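Local coordinates for protein endoglucanase (Fervidobacterium pennivorans DSM 9078, PDB 6KDD) that probably hydrolyses beta-glucosidic bonds, as an endoglucanase of the glycosyl hydrolase 5 (cellulase A) family with a TIM-barrel fold, at residues A[39-44]-A[81-86]; A[90-95]-A[134-139]; A[29-34]-A[101-106]. All coordinates share one frame; numbering follows the deposited sequence.

Contact 1: A[39-44]-A[81-86]. With NI (nickel (II) ion), chain C.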
loop_
_atom_site.group_PDB
_atom_site.type_symbol
_atom_site.label_atom_id
_atom_site.label_comp_id
_atom_site.label_asym_id
_atom_site.label_seq_id
_atom_site.Cartn_x
_atom_site.Cartn_y
_atom_site.Cartn_z
ATOM N N GLY A 39 -10.509 -4.624 13.698
ATOM C CA GLY A 39 -9.847 -5.634 14.511
ATOM C C GLY A 39 -8.474 -5.173 15.000
ATOM O O GLY A 39 -7.912 -5.819 15.879
ATOM N N VAL A 40 -7.959 -4.037 14.471
ATOM C CA VAL A 40 -6.597 -3.607 14.814
ATOM C C VAL A 40 -6.607 -2.159 15.265
ATOM O O VAL A 40 -7.189 -1.288 14.618
ATOM C CB VAL A 40 -5.575 -3.756 13.665
ATOM C CG1 VAL A 40 -4.179 -3.432 14.168
ATOM C CG2 VAL A 40 -5.583 -5.178 13.118
ATOM N N ARG A 41 -5.982 -1.917 16.418
ATOM C CA ARG A 41 -5.632 -0.573 16.832
ATOM C C ARG A 41 -4.102 -0.515 16.834
ATOM O O ARG A 41 -3.441 -1.435 17.296
ATOM C CB ARG A 41 -6.145 -0.292 18.249
ATOM C CG ARG A 41 -5.877 1.134 18.720
ATOM C CD ARG A 41 -6.149 1.281 20.218
ATOM N NE ARG A 41 -6.091 2.717 20.434
ATOM C CZ ARG A 41 -5.024 3.427 20.838
ATOM N NH1 ARG A 41 -3.861 2.850 21.131
ATOM N NH2 ARG A 41 -5.146 4.736 20.956
ATOM N N ILE A 42 -3.537 0.562 16.284
ATOM C CA ILE A 42 -2.093 0.593 16.100
ATOM C C ILE A 42 -1.443 0.919 17.438
ATOM O O ILE A 42 -1.547 2.027 17.931
ATOM C CB ILE A 42 -1.710 1.601 14.993
ATOM C CG1 ILE A 42 -2.481 1.360 13.688
ATOM C CG2 ILE A 42 -0.194 1.612 14.779
ATOM C CD1 ILE A 42 -2.122 2.335 12.555
ATOM N N GLU A 43 -0.748 -0.053 18.020
ATOM C CA GLU A 43 -0.100 0.164 19.310
ATOM C C GLU A 43 1.316 0.673 19.045
ATOM O O GLU A 43 1.953 0.224 18.103
ATOM C CB GLU A 43 -0.015 -1.153 20.080
ATOM C CG GLU A 43 -1.386 -1.705 20.486
ATOM C CD GLU A 43 -2.221 -0.742 21.329
ATOM O OE1 GLU A 43 -1.627 0.098 22.035
ATOM O OE2 GLU A 43 -3.457 -0.803 21.263
ATOM N N ASP A 44 1.802 1.574 19.896
ATOM C CA ASP A 44 3.134 2.151 19.797
ATOM C C ASP A 44 4.217 1.074 19.648
ATOM O O ASP A 44 5.154 1.200 18.839
ATOM C CB ASP A 44 3.397 3.005 21.037
ATOM C CG ASP A 44 2.609 4.317 21.068
ATOM O OD1 ASP A 44 1.730 4.534 20.260
ATOM O OD2 ASP A 44 2.891 5.104 21.913
ATOM N N LEU A 81 -6.382 14.070 12.859
ATOM C CA LEU A 81 -5.041 14.420 12.402
ATOM C C LEU A 81 -4.007 14.132 13.483
ATOM O O LEU A 81 -2.889 13.737 13.142
ATOM C CB LEU A 81 -4.948 15.901 11.984
ATOM C CG LEU A 81 -5.007 16.128 10.486
ATOM C CD1 LEU A 81 -5.217 17.602 10.156
ATOM C CD2 LEU A 81 -3.788 15.544 9.784
ATOM N N GLU A 82 -4.342 14.423 14.755
ATOM C CA GLU A 82 -3.403 14.205 15.864
ATOM C C GLU A 82 -3.134 12.721 16.088
ATOM O O GLU A 82 -2.019 12.320 16.429
ATOM C CB GLU A 82 -3.915 14.746 17.200
ATOM C CG GLU A 82 -4.398 16.169 17.109
ATOM C CD GLU A 82 -3.370 17.281 17.153
ATOM O OE1 GLU A 82 -2.180 17.018 16.821
ATOM O OE2 GLU A 82 -3.768 18.421 17.537
ATOM N N ARG A 83 -4.172 11.903 15.935
ATOM C CA ARG A 83 -3.964 10.459 15.960
ATOM C C ARG A 83 -3.019 9.995 14.839
ATOM O O ARG A 83 -2.127 9.184 15.107
ATOM C CB ARG A 83 -5.291 9.686 15.912
ATOM C CG ARG A 83 -5.080 8.184 15.798
ATOM C CD ARG A 83 -4.461 7.644 17.064
ATOM N NE ARG A 83 -4.355 6.198 16.961
ATOM C CZ ARG A 83 -3.409 5.439 17.540
ATOM N NH1 ARG A 83 -2.462 5.983 18.291
ATOM N NH2 ARG A 83 -3.375 4.141 17.287
ATOM N N VAL A 84 -3.228 10.429 13.595
ATOM C CA VAL A 84 -2.331 10.005 12.532
ATOM C C VAL A 84 -0.926 10.554 12.847
ATOM O O VAL A 84 0.049 9.853 12.679
ATOM C CB VAL A 84 -2.832 10.434 11.133
ATOM C CG1 VAL A 84 -1.805 10.216 10.039
ATOM C CG2 VAL A 84 -4.203 9.824 10.783
ATOM N N LYS A 85 -0.825 11.801 13.335
ATOM C CA LYS A 85 0.507 12.330 13.686
ATOM C C LYS A 85 1.222 11.437 14.698
ATOM O O LYS A 85 2.440 11.176 14.574
ATOM C CB LYS A 85 0.412 13.773 14.199
ATOM C CG LYS A 85 1.755 14.413 14.576
ATOM C CD LYS A 85 1.563 15.843 15.013
ATOM C CE LYS A 85 2.720 16.537 15.714
ATOM N NZ LYS A 85 4.006 15.819 15.655
ATOM N N HIS A 86 0.495 10.987 15.742
ATOM C CA HIS A 86 1.075 10.098 16.747
ATOM C C HIS A 86 1.672 8.825 16.142
ATOM O O HIS A 86 2.782 8.384 16.504
ATOM C CB HIS A 86 0.089 9.839 17.915
ATOM C CG HIS A 86 0.638 8.944 18.963
ATOM N ND1 HIS A 86 1.246 9.417 20.110
ATOM C CD2 HIS A 86 0.759 7.600 19.002
ATOM C CE1 HIS A 86 1.630 8.416 20.864
ATOM N NE2 HIS A 86 1.375 7.287 20.197
HETATM NI NI NI C . 1.643 11.458 20.637
HETATM O O HOH W 1 1.194 11.263 23.142
#

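Contact 2: A[90-95]-A[134-139]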
loop_
_atom_site.group_PDB
_atom_site.type_symbol
_atom_site.label_atom_id
_atom_site.label_comp_id
_atom_site.label_asym_id
_atom_site.label_seq_id
_atom_site.Cartn_x
_atom_site.Cartn_y
_atom_site.Cartn_z
ATOM N N ARG A 90 5.591 7.790 15.991
ATOM C CA ARG A 90 6.160 6.583 16.574
ATOM C C ARG A 90 6.953 5.760 15.556
ATOM O O ARG A 90 7.999 5.180 15.911
ATOM C CB ARG A 90 5.092 5.717 17.267
ATOM C CG ARG A 90 4.470 6.364 18.491
ATOM C CD ARG A 90 5.414 6.285 19.692
ATOM N NE ARG A 90 4.887 6.657 21.006
ATOM C CZ ARG A 90 5.470 7.494 21.873
ATOM N NH1 ARG A 90 6.617 8.094 21.575
ATOM N NH2 ARG A 90 4.881 7.761 23.026
ATOM N N ALA A 91 6.445 5.659 14.322
ATOM C CA ALA A 91 7.146 4.918 13.286
ATOM C C ALA A 91 8.482 5.591 12.932
ATOM O O ALA A 91 9.507 4.926 12.808
ATOM C CB ALA A 91 6.256 4.773 12.065
ATOM N N LEU A 92 8.464 6.910 12.725
ATOM C CA LEU A 92 9.680 7.654 12.415
ATOM C C LEU A 92 10.717 7.582 13.546
ATOM O O LEU A 92 11.912 7.512 13.291
ATOM C CB LEU A 92 9.295 9.097 12.067
ATOM C CG LEU A 92 8.617 9.289 10.709
ATOM C CD1 LEU A 92 8.169 10.749 10.559
ATOM C CD2 LEU A 92 9.525 8.876 9.538
ATOM N N GLU A 93 10.274 7.570 14.808
ATOM C CA GLU A 93 11.154 7.449 15.952
ATOM C C GLU A 93 11.743 6.048 16.041
ATOM O O GLU A 93 12.736 5.864 16.717
ATOM C CB GLU A 93 10.419 7.625 17.284
ATOM C CG GLU A 93 9.881 9.023 17.461
ATOM C CD GLU A 93 8.811 9.117 18.556
ATOM O OE1 GLU A 93 8.367 10.246 18.819
ATOM O OE2 GLU A 93 8.417 8.053 19.169
ATOM N N ASN A 94 11.166 5.079 15.328
ATOM C CA ASN A 94 11.770 3.766 15.253
ATOM C C ASN A 94 12.647 3.639 14.014
ATOM O O ASN A 94 13.005 2.525 13.665
ATOM C CB ASN A 94 10.701 2.669 15.334
ATOM C CG ASN A 94 10.246 2.477 16.763
ATOM O OD1 ASN A 94 10.872 1.745 17.534
ATOM N ND2 ASN A 94 9.130 3.095 17.112
ATOM N N ASN A 95 12.952 4.766 13.350
ATOM C CA ASN A 95 13.769 4.843 12.150
ATOM C C ASN A 95 13.188 3.980 11.033
ATOM O O ASN A 95 13.948 3.397 10.266
ATOM C CB ASN A 95 15.238 4.447 12.405
ATOM C CG ASN A 95 15.883 5.332 13.463
ATOM O OD1 ASN A 95 15.819 6.550 13.385
ATOM N ND2 ASN A 95 16.458 4.729 14.491
ATOM N N PRO A 134 10.544 14.892 8.044
ATOM C CA PRO A 134 11.731 14.352 7.366
ATOM C C PRO A 134 11.397 13.662 6.038
ATOM O O PRO A 134 10.240 13.332 5.780
ATOM C CB PRO A 134 12.379 13.371 8.358
ATOM C CG PRO A 134 11.573 13.458 9.632
ATOM C CD PRO A 134 10.345 14.313 9.371
ATOM N N GLU A 135 12.412 13.470 5.191
ATOM C CA GLU A 135 12.222 12.965 3.835
ATOM C C GLU A 135 11.756 11.495 3.809
ATOM O O GLU A 135 11.341 10.977 2.766
ATOM C CB GLU A 135 13.501 13.146 3.000
ATOM C CG GLU A 135 14.684 12.296 3.417
ATOM C CD GLU A 135 15.866 12.452 2.456
ATOM O OE1 GLU A 135 16.825 11.653 2.548
ATOM O OE2 GLU A 135 15.816 13.368 1.587
ATOM N N ASN A 136 11.872 10.787 4.924
ATOM C CA ASN A 136 11.496 9.377 4.931
ATOM C C ASN A 136 10.011 9.172 5.295
ATOM O O ASN A 136 9.627 8.045 5.639
ATOM C CB ASN A 136 12.463 8.547 5.791
ATOM C CG ASN A 136 12.540 9.025 7.228
ATOM O OD1 ASN A 136 12.293 10.184 7.510
ATOM N ND2 ASN A 136 12.832 8.118 8.138
ATOM N N LEU A 137 9.210 10.249 5.275
ATOM C CA LEU A 137 7.752 10.163 5.248
ATOM C C LEU A 137 7.338 10.420 3.800
ATOM O O LEU A 137 7.648 11.496 3.240
ATOM C CB LEU A 137 7.130 11.232 6.170
ATOM C CG LEU A 137 5.604 11.367 6.017
ATOM C CD1 LEU A 137 4.936 10.052 6.441
ATOM C CD2 LEU A 137 5.056 12.591 6.777
ATOM N N PHE A 138 6.743 9.408 3.172
ATOM C CA PHE A 138 6.240 9.530 1.811
ATOM C C PHE A 138 4.719 9.602 1.816
ATOM O O PHE A 138 4.059 9.111 2.750
ATOM C CB PHE A 138 6.657 8.333 0.941
ATOM C CG PHE A 138 8.120 8.022 0.771
ATOM C CD1 PHE A 138 9.134 8.865 1.250
ATOM C CD2 PHE A 138 8.493 6.853 0.113
ATOM C CE1 PHE A 138 10.475 8.519 1.112
ATOM C CE2 PHE A 138 9.832 6.528 -0.051
ATOM C CZ PHE A 138 10.820 7.378 0.425
ATOM N N PHE A 139 4.168 10.237 0.763
ATOM C CA PHE A 139 2.726 10.365 0.590
ATOM C C PHE A 139 2.270 9.438 -0.550
ATOM O O PHE A 139 3.032 9.186 -1.484
ATOM C CB PHE A 139 2.317 11.780 0.186
ATOM C CG PHE A 139 2.575 12.859 1.199
ATOM C CD1 PHE A 139 2.777 12.565 2.554
ATOM C CD2 PHE A 139 2.639 14.177 0.785
ATOM C CE1 PHE A 139 3.029 13.568 3.488
ATOM C CE2 PHE A 139 2.893 15.176 1.723
ATOM C CZ PHE A 139 3.080 14.877 3.068
HETATM O O HOH W 2 13.048 8.227 10.965
#

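Contact 3: A[29-34]-A[101-106]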
loop_
_atom_site.group_PDB
_atom_site.type_symbol
_atom_site.label_atom_id
_atom_site.label_comp_id
_atom_site.label_asym_id
_atom_site.label_seq_id
_atom_site.Cartn_x
_atom_site.Cartn_y
_atom_site.Cartn_z
ATOM N N ALA A 29 -6.862 -1.246 10.308
ATOM C CA ALA A 29 -6.668 -0.303 11.395
ATOM C C ALA A 29 -7.292 1.039 10.990
ATOM O O ALA A 29 -8.526 1.201 11.102
ATOM C CB ALA A 29 -5.175 -0.237 11.731
ATOM N N LEU A 30 -6.493 1.965 10.406
ATOM C CA LEU A 30 -6.993 3.332 10.244
ATOM C C LEU A 30 -7.777 3.494 8.947
ATOM O O LEU A 30 -8.359 4.566 8.748
ATOM C CB LEU A 30 -5.856 4.382 10.268
ATOM C CG LEU A 30 -5.220 4.625 11.657
ATOM C CD1 LEU A 30 -3.925 5.389 11.499
ATOM C CD2 LEU A 30 -6.190 5.454 12.515
ATOM N N GLU A 31 -7.830 2.449 8.094
ATOM C CA GLU A 31 -8.601 2.531 6.854
ATOM C C GLU A 31 -10.004 1.935 7.033
ATOM O O GLU A 31 -10.782 1.868 6.065
ATOM C CB GLU A 31 -7.813 1.882 5.697
ATOM C CG GLU A 31 -7.894 0.341 5.629
ATOM C CD GLU A 31 -7.102 -0.494 6.629
ATOM O OE1 GLU A 31 -6.746 0.033 7.721
ATOM O OE2 GLU A 31 -6.805 -1.686 6.299
ATOM N N ALA A 32 -10.313 1.497 8.260
ATOM C CA ALA A 32 -11.664 1.051 8.612
ATOM C C ALA A 32 -12.512 2.307 8.812
ATOM O O ALA A 32 -11.962 3.417 8.811
ATOM C CB ALA A 32 -11.598 0.247 9.888
ATOM N N PRO A 33 -13.860 2.242 8.965
ATOM C CA PRO A 33 -14.650 3.471 9.156
ATOM C C PRO A 33 -14.223 4.223 10.417
ATOM O O PRO A 33 -14.293 5.452 10.455
ATOM C CB PRO A 33 -16.114 2.935 9.236
ATOM C CG PRO A 33 -16.059 1.657 8.423
ATOM C CD PRO A 33 -14.724 1.042 8.859
ATOM N N PHE A 34 -13.726 3.495 11.422
ATOM C CA PHE A 34 -12.985 4.118 12.517
ATOM C C PHE A 34 -11.947 3.118 12.996
ATOM O O PHE A 34 -12.107 1.907 12.802
ATOM C CB PHE A 34 -13.908 4.525 13.695
ATOM C CG PHE A 34 -14.772 3.404 14.241
ATOM C CD1 PHE A 34 -14.292 2.533 15.218
ATOM C CD2 PHE A 34 -16.086 3.238 13.804
ATOM C CE1 PHE A 34 -15.076 1.512 15.722
ATOM C CE2 PHE A 34 -16.866 2.194 14.306
ATOM C CZ PHE A 34 -16.379 1.355 15.279
ATOM N N ASN A 101 -1.294 7.093 3.085
ATOM C CA ASN A 101 -2.101 7.232 1.887
ATOM C C ASN A 101 -3.475 7.806 2.237
ATOM O O ASN A 101 -3.757 8.172 3.388
ATOM C CB ASN A 101 -2.209 5.892 1.144
ATOM C CG ASN A 101 -3.141 4.921 1.835
ATOM O OD1 ASN A 101 -3.943 5.298 2.698
ATOM N ND2 ASN A 101 -3.044 3.656 1.449
ATOM N N THR A 102 -4.345 7.844 1.208
ATOM C CA THR A 102 -5.779 7.864 1.410
ATOM C C THR A 102 -6.315 6.523 0.876
ATOM O O THR A 102 -5.838 6.031 -0.139
ATOM C CB THR A 102 -6.422 9.080 0.706
ATOM O OG1 THR A 102 -5.892 10.244 1.342
ATOM C CG2 THR A 102 -7.937 9.093 0.785
ATOM N N HIS A 103 -7.295 5.946 1.569
ATOM C CA HIS A 103 -7.705 4.572 1.329
ATOM C C HIS A 103 -9.200 4.448 1.602
ATOM O O HIS A 103 -9.704 5.036 2.561
ATOM C CB HIS A 103 -6.929 3.720 2.367
ATOM C CG HIS A 103 -6.588 2.308 2.012
ATOM N ND1 HIS A 103 -7.535 1.281 2.017
ATOM C CD2 HIS A 103 -5.398 1.712 1.806
ATOM C CE1 HIS A 103 -6.933 0.114 1.812
ATOM N NE2 HIS A 103 -5.630 0.357 1.664
ATOM N N HIS A 104 -9.902 3.618 0.825
ATOM C CA HIS A 104 -11.324 3.339 1.051
ATOM C C HIS A 104 -12.164 4.623 1.051
ATOM O O HIS A 104 -13.042 4.784 1.911
ATOM C CB HIS A 104 -11.609 2.460 2.288
ATOM C CG HIS A 104 -11.078 1.065 2.132
ATOM N ND1 HIS A 104 -10.589 0.299 3.198
ATOM C CD2 HIS A 104 -10.899 0.308 1.022
ATOM C CE1 HIS A 104 -10.180 -0.890 2.745
ATOM N NE2 HIS A 104 -10.335 -0.887 1.415
ATOM N N PHE A 105 -11.931 5.483 0.038
ATOM C CA PHE A 105 -12.764 6.672 -0.157
ATOM C C PHE A 105 -13.943 6.240 -1.035
ATOM O O PHE A 105 -13.856 6.339 -2.254
ATOM C CB PHE A 105 -11.945 7.789 -0.821
ATOM C CG PHE A 105 -12.629 9.147 -0.853
ATOM C CD1 PHE A 105 -13.971 9.273 -0.517
ATOM C CD2 PHE A 105 -11.921 10.289 -1.208
ATOM C CE1 PHE A 105 -14.597 10.516 -0.533
ATOM C CE2 PHE A 105 -12.542 11.536 -1.243
ATOM C CZ PHE A 105 -13.881 11.633 -0.911
ATOM N N GLU A 106 -15.000 5.718 -0.398
ATOM C CA GLU A 106 -16.022 4.953 -1.115
ATOM C C GLU A 106 -16.712 5.828 -2.172
ATOM O O GLU A 106 -16.944 5.367 -3.266
ATOM C CB GLU A 106 -17.074 4.449 -0.130
ATOM C CG GLU A 106 -16.563 3.339 0.777
ATOM C CD GLU A 106 -17.594 2.766 1.739
ATOM O OE1 GLU A 106 -18.813 2.995 1.511
ATOM O OE2 GLU A 106 -17.184 2.081 2.717
#

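Contact 1: A[39-44]-A[81-86]
Arg-83 and, one helical turn later, His-86 reach from helix 78-93 to the loop residues Arg-41, Ile-42 and Asp-44. The Arg-83 side chain leaves with CG anti to the backbone N (chi1 174°) and kinks at chi2, which carries its guanidinium outward from the helix to the loop. There NH2 donates to a lone pair of the carbonyl O of Ile-42 at 2.9 Å, the oxygen lying in the guanidinium plane. The same NH2 sits 3.8 Å from CB of Ile-42. Over one face of the Arg-83 guanidinium lies that of Arg-41 in a flat stack, centres 4.2 Å apart and planes 19° from parallel. Two like charges are thus set face to face, and acids probably offset them: Glu-35, a loop residue, forms a salt bridge with NE of Arg-83, while Arg-41 NH1 has a long ion pair with Glu-43. With an alanine in place of Arg-83, the Ile-42 carbonyl would probably lose this donor, Glu-35 its salt-bridge mate and the Arg-41 guanidinium the flat surface it rests on. His-86 uses both ring nitrogens. NE2 donates to Asp-44 OD1 at 2.8 Å on the syn side, with a weak second bond to OD2, the ring turned 27° from the carboxylate plane. ND1 binds a nickel ion at 2.1 Å, and a water lies 2.5 Å from that metal. Asp-44 OD2 is in turn salt-bridged to Arg-90, so the carboxylate that accepts from the imidazole is itself held from the next turn of the helix. The contact lies near the surface, tying the loop between strand 22-25 and helix 45-53 to helix 78-93, whose other flank meets helix 112-129 through Leu-81 and Lys-85.

Contact 2: A[90-95]-A[134-139]
Leu-92 meets Asn-136 and Pro-134 through its two methyl branches. CD2 sits over one face of the Asn-136 amide, 3.7 Å from ND2 and equally far from OD1. CD1 lies 4.3 Å from CD of Pro-134, a looser apolar touch. CD2 also comes near the backbone N of Leu-137. The polar link is indirect: a water donates to the carbonyl O of Leu-92 at 2.7 Å and accepts from Asn-136 ND2 at 2.8 Å, so the amide that receives the methyl also bridges to the helix end.

Asn-136 reaches this place with CG between its own backbone N and carbonyl carbon (chi1 58°), at the third position of a type I turn from Pro-134 to Leu-137. On the other side the helix ends in a Schellman motif, with Asn-95 at positive phi as C-prime and its N bonded to Leu-92 O, the oxygen that also takes the water. Asn-94 ND2 reaches one turn back and donates to Arg-90 O at 2.7 Å, while Arg-90 NH1 forms a salt bridge with Glu-93 OE2, its NE being taken by Asp-44.

The contact joins the C-terminal end of helix 78-93 to the start of barrel strand 137-140. Strand 97-101 follows that helix and lies next to 137-140 in the sheet; its Val-98 touches both Leu-92 and Leu-137, while helix 13-20 packs on Asn-136 through Ile-19.

Contact 3: A[29-34]-A[101-106]
Two loops at the C-terminal ends of barrel strands meet here, on the side where the active site lies in TIM-barrel glycosidases, and glycerol and Tris molecules, probably from the crystallisation liquor, lie close by. Glu-31 touches across it, against His-103 and His-104. Its CG stands over one face of the His-103 ring in a CH-pi contact, 4.1 Å from the centroid and 29° off the ring normal, while CB comes 3.7 Å from His-103 ND1. His-104 meets both backbone and side chain: its ND1 lies 3.6 Å from Glu-31 CG and donates to the carbonyl O of Glu-31 at 3.3 Å, a long but fairly straight bond (162°) that lies in the imidazole plane yet approaches from above the carbonyl plane. That oxygen also accepts from Arg-63 NE, so two donors grip it.

Segment 29-34 follows strand 22-25 and segment 101-106 follows strand 97-101, the first and third strands of the eight-stranded parallel barrel, with strand 57-60 between them. Residues 29-32 form a type I turn, with Glu-31 at its third position and its CB directed toward the histidines.

The carboxylate of Glu-31 turns back on its own loop. With the chain bent at chi2 (-75°), OE1 accepts from the backbone N of Ala-29 at 2.9 Å and OE2 from that of Asn-28, fixing the acid group and leaving the methylenes for the histidines. His-103 ND1 points edge-on at the face of the His-104 ring, 3.3 Å above its plane and over its centre. Trp-38 also meets the His-104 ring, and His-103 packs on Pro-61 and Asn-143.

All three contacts belong to one closed eight-stranded parallel barrel. Contacts 1 and 2 share helix 78-93, their centres 14 Å apart, and touch through the Asp-44 to Arg-90 salt bridge; along the chain, contact 1 closes before contact 2 opens. Contact 1 is nested inside the loop closed by contact 3, centres about 13 Å apart, and the two pack together where Ile-42 meets Ala-29 and Leu-30. Contacts 2 and 3 alternate in sequence, centres 20 Å apart, without touching. Contact 2 sits at the start of strand 137-140, contact 3 in loops after strands 22-25 and 97-101. Loop 26-44 is so held by outer helix 78-93 and the loop after 97-101, on the usual TIM-barrel active-site face.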